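Local coordinates for malate dehydrogenase (Picrophilus torridus, PDB 4BGV), which catalyses the reversible, NAD-dependent oxidation of (S)-malate to oxaloacetate, a step of the tricarboxylic acid cycle, at the interface of chains A and B. Sequence-based numbering; all coordinates share one arbitrary frame. Chains: chain A/B, Malate dehydrogenase.

Contacts 1 and 2 lie side by side in one interface of the four-subunit assembly, with their C-alpha centres about 8 Å apart. The turn between A strands 191-193 and 196-197 runs through both: A:Ser194 gives its side chain to contact 1 and its carbonyl to contact 2. On the other side, B:Tyr289 offers its hydroxyl to the first and the root of its side chain to the second. Contact 1 pairs polar bonds with valine packing, whereas contact 2 buries an isoleucine. Because the interface is two-fold symmetric, each patch recurs with the chains exchanged, doubling what these few residues contribute.

Contact 1: the interface of chains A and B. Residues chain A 167, 171, 193-194; chain B 250, 252, 279, 289.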
# COMPACT_ATOMS: atom_id res chain seq x y z
N VAL A 167 16.99 -7.07 13.33
CA VAL A 167 17.06 -6.11 12.24
C VAL A 167 15.81 -6.24 11.39
O VAL A 167 15.10 -7.24 11.46
CB VAL A 167 18.32 -6.33 11.33
CG1 VAL A 167 19.62 -5.99 12.06
CG2 VAL A 167 18.36 -7.77 10.81
N ASP A 171 16.00 -5.80 5.21
CA ASP A 171 17.43 -5.68 4.98
C ASP A 171 18.20 -7.00 5.06
O ASP A 171 19.40 -7.04 4.81
CB ASP A 171 18.02 -4.63 5.92
CG ASP A 171 17.39 -3.26 5.69
OD1 ASP A 171 17.22 -2.88 4.51
OD2 ASP A 171 17.05 -2.57 6.68
N VAL A 193 23.27 -8.87 5.81
CA VAL A 193 22.36 -7.81 6.23
C VAL A 193 22.84 -6.50 5.59
O VAL A 193 23.93 -6.00 5.92
CB VAL A 193 22.31 -7.62 7.76
CG1 VAL A 193 21.31 -6.53 8.11
CG2 VAL A 193 21.92 -8.92 8.45
N SER A 194 22.05 -5.97 4.66
CA SER A 194 22.42 -4.77 3.90
C SER A 194 23.84 -4.87 3.33
O SER A 194 24.58 -3.88 3.31
CB SER A 194 22.29 -3.51 4.78
OG SER A 194 20.96 -3.34 5.21
N LYS B 250 14.19 -0.97 12.80
CA LYS B 250 15.56 -1.51 12.83
C LYS B 250 16.12 -1.70 11.42
O LYS B 250 16.81 -2.67 11.15
CB LYS B 250 15.69 -2.81 13.64
CG LYS B 250 14.83 -2.92 14.91
CD LYS B 250 15.26 -1.98 16.00
CE LYS B 250 14.54 -2.33 17.33
NZ LYS B 250 14.70 -1.28 18.40
N VAL B 252 18.73 -1.20 8.52
CA VAL B 252 20.17 -1.03 8.53
C VAL B 252 20.57 -0.27 7.27
O VAL B 252 20.49 -0.79 6.15
CB VAL B 252 20.92 -2.37 8.61
CG1 VAL B 252 22.43 -2.13 8.52
CG2 VAL B 252 20.56 -3.09 9.93
N LYS B 279 22.04 0.58 12.59
CA LYS B 279 20.68 0.08 12.82
C LYS B 279 19.86 1.23 13.41
O LYS B 279 20.26 1.84 14.41
CB LYS B 279 20.69 -1.11 13.79
CG LYS B 279 19.32 -1.81 13.90
CD LYS B 279 19.23 -2.68 15.17
CE LYS B 279 20.30 -3.75 15.18
NZ LYS B 279 20.01 -4.80 16.21
N TYR B 289 27.69 -0.73 12.87
CA TYR B 289 28.44 -1.89 12.42
C TYR B 289 29.86 -1.51 12.06
O TYR B 289 30.07 -0.59 11.26
CB TYR B 289 27.75 -2.54 11.23
CG TYR B 289 26.39 -3.08 11.60
CD1 TYR B 289 25.27 -2.27 11.54
CD2 TYR B 289 26.22 -4.39 12.04
CE1 TYR B 289 24.01 -2.74 11.90
CE2 TYR B 289 24.97 -4.87 12.41
CZ TYR B 289 23.87 -4.04 12.33
OH TYR B 289 22.61 -4.48 12.68
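The phenol ring of B:Tyr289 points its hydroxyl end at A:Val167, and the OH atom lies 3.4 Å from methyl CG1, a contact at the end of the ring and not over a face. The other flat group, the carboxylate of A:Asp171, is approached from above: the backbone N of B:Val252 donates to OD2 at 2.8 Å, standing 49° out of the carboxylate plane. That bond is nonetheless nearly straight at its hydrogen, 162°. B:Val252 lies near the start of strand 251-259, and its carbonyl is taken as well, by the hydroxyl of A:Ser194, with OG 2.8 Å from O. This donor meets the carbonyl well off the C=O line and is tilted from its plane. Both backbone polar groups of one residue are thus gripped by side chains of the partner chain, which fixes the start of the strand against chain A.

The side chain of B:Val252 forks between its neighbours. CG1 of B:Val252 is anti to the backbone N (chi1 176°), which sets that methyl by A:Ser194, while CG2 of B:Val252 turns to the other side, 3.7 Å from CG1 of A:Val167. CG1 of A:Val193 reaches the same CG2 of B:Val252 at 4.0 Å, its side chain coming in at about a right angle. Farther along, the side-chain carbon CE of B:Lys279 packs against CG1 of A:Val167, and CB of B:Lys250 lies by the CA of A:Val167, 3.8 Å away.

With an alanine at A:Asp171, the N-H of B:Val252 would probably be left without its acceptor across the interface, and the strand start would be held less firmly.

The centre of the patch lies about 26 Å from A:His180, the proton acceptor of the active site. Its role is probably structural: it ties strand 251-259 of B to A and is likely to help hold the subunits of the tetramer together.

Contact 2: the interface of chains A and B. Residues chain A 194-196, 200; chain B 175, 190, 277, 289, 291.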
# COMPACT_ATOMS: atom_id res chain seq x y z
N SER A 194 22.05 -5.97 4.66
CA SER A 194 22.42 -4.77 3.90
C SER A 194 23.84 -4.87 3.33
O SER A 194 24.58 -3.88 3.31
CB SER A 194 22.29 -3.51 4.78
OG SER A 194 20.96 -3.34 5.21
N GLY A 195 24.22 -6.08 2.89
CA GLY A 195 25.51 -6.30 2.27
C GLY A 195 26.58 -6.83 3.20
O GLY A 195 27.60 -7.37 2.75
N ILE A 196 26.37 -6.68 4.50
CA ILE A 196 27.35 -7.18 5.45
C ILE A 196 27.14 -8.68 5.60
O ILE A 196 26.06 -9.11 6.01
CB ILE A 196 27.20 -6.50 6.83
CG1 ILE A 196 27.35 -4.98 6.69
CG2 ILE A 196 28.25 -7.07 7.79
CD1 ILE A 196 26.98 -4.19 7.96
N ASP A 200 30.03 -12.50 9.27
CA ASP A 200 30.66 -11.47 10.08
C ASP A 200 29.79 -11.06 11.27
O ASP A 200 30.24 -10.33 12.13
CB ASP A 200 30.92 -10.21 9.25
CG ASP A 200 31.92 -10.44 8.14
OD1 ASP A 200 32.58 -11.50 8.15
OD2 ASP A 200 32.05 -9.56 7.26
N PHE B 175 26.20 -1.00 -1.79
CA PHE B 175 26.79 -0.68 -0.50
C PHE B 175 27.65 0.59 -0.58
O PHE B 175 28.66 0.62 -1.28
CB PHE B 175 27.65 -1.86 -0.03
CG PHE B 175 28.03 -1.82 1.43
CD1 PHE B 175 29.11 -1.06 1.86
CD2 PHE B 175 27.30 -2.54 2.36
CE1 PHE B 175 29.46 -1.03 3.21
CE2 PHE B 175 27.63 -2.52 3.70
CZ PHE B 175 28.72 -1.77 4.13
N TYR B 190 30.38 -5.80 -1.68
CA TYR B 190 29.15 -5.97 -0.90
C TYR B 190 27.92 -5.57 -1.69
O TYR B 190 26.83 -5.45 -1.14
CB TYR B 190 29.19 -5.12 0.38
CG TYR B 190 30.13 -5.62 1.46
CD1 TYR B 190 30.73 -6.87 1.37
CD2 TYR B 190 30.39 -4.85 2.58
CE1 TYR B 190 31.59 -7.32 2.36
CE2 TYR B 190 31.24 -5.30 3.58
CZ TYR B 190 31.84 -6.53 3.47
OH TYR B 190 32.69 -6.98 4.46
N PRO B 277 27.38 2.26 8.42
CA PRO B 277 26.14 1.48 8.51
C PRO B 277 25.60 1.47 9.94
O PRO B 277 26.33 1.13 10.87
CB PRO B 277 26.57 0.05 8.12
CG PRO B 277 27.96 0.20 7.51
CD PRO B 277 28.55 1.41 8.18
N TYR B 289 27.69 -0.73 12.87
CA TYR B 289 28.44 -1.89 12.42
C TYR B 289 29.86 -1.51 12.06
O TYR B 289 30.07 -0.59 11.26
CB TYR B 289 27.75 -2.54 11.23
CG TYR B 289 26.39 -3.08 11.60
CD1 TYR B 289 25.27 -2.27 11.54
CD2 TYR B 289 26.22 -4.39 12.04
CE1 TYR B 289 24.01 -2.74 11.90
CE2 TYR B 289 24.97 -4.87 12.41
CZ TYR B 289 23.87 -4.04 12.33
OH TYR B 289 22.61 -4.48 12.68
N LEU B 291 33.01 -2.28 10.04
CA LEU B 291 33.42 -3.03 8.86
C LEU B 291 34.91 -3.34 8.87
O LEU B 291 35.69 -2.63 9.49
CB LEU B 291 33.11 -2.24 7.59
CG LEU B 291 31.65 -1.84 7.36
CD1 LEU B 291 31.58 -0.83 6.22
CD2 LEU B 291 30.83 -3.09 7.06
O HOH W 1 33.47 -9.27 4.85
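A:Ile196 pushes its side chain into chain B between B:Phe175, B:Tyr289 and B:Leu291, and 71 Å² of its surface is hidden there. The end methyl CD1 of A:Ile196 touches the root of B:Tyr289, 3.7 Å from CB, while the CG1 carbon of A:Ile196 faces CE2 of the B:Phe175 ring at 3.9 Å. Methyl CD2 of B:Leu291 comes in at about a right angle to the isoleucine, 4.0 Å from CG1 of A:Ile196. The extended second torsion of A:Ile196 (chi2 170°) carries CD1 onward to the tyrosine, whose ring has the carbonyl O of B:Pro277 in plane at its edge.

Next to this centre the A turn presents backbone carbonyls to aromatic rings. The O of A:Ser194 lies 3.2 Å from CD2 of B:Phe175. The O of A:Gly195 stands over a face of B:Tyr190, 3.3 Å above the plane and offset toward the rim. Within chain B, CD2 of B:Tyr190 sits over the centre of the B:Phe175 ring, so the two aromatics support each other in meeting the turn.

At the polar rim water 1 joins the chains, 2.8 Å from the carboxylate OD2 of A:Asp200 and 2.5 Å from the hydroxyl OH of B:Tyr190.

The isoleucine packed against the partner, with a water bridge at the rim, probably helps to keep the two subunits joined.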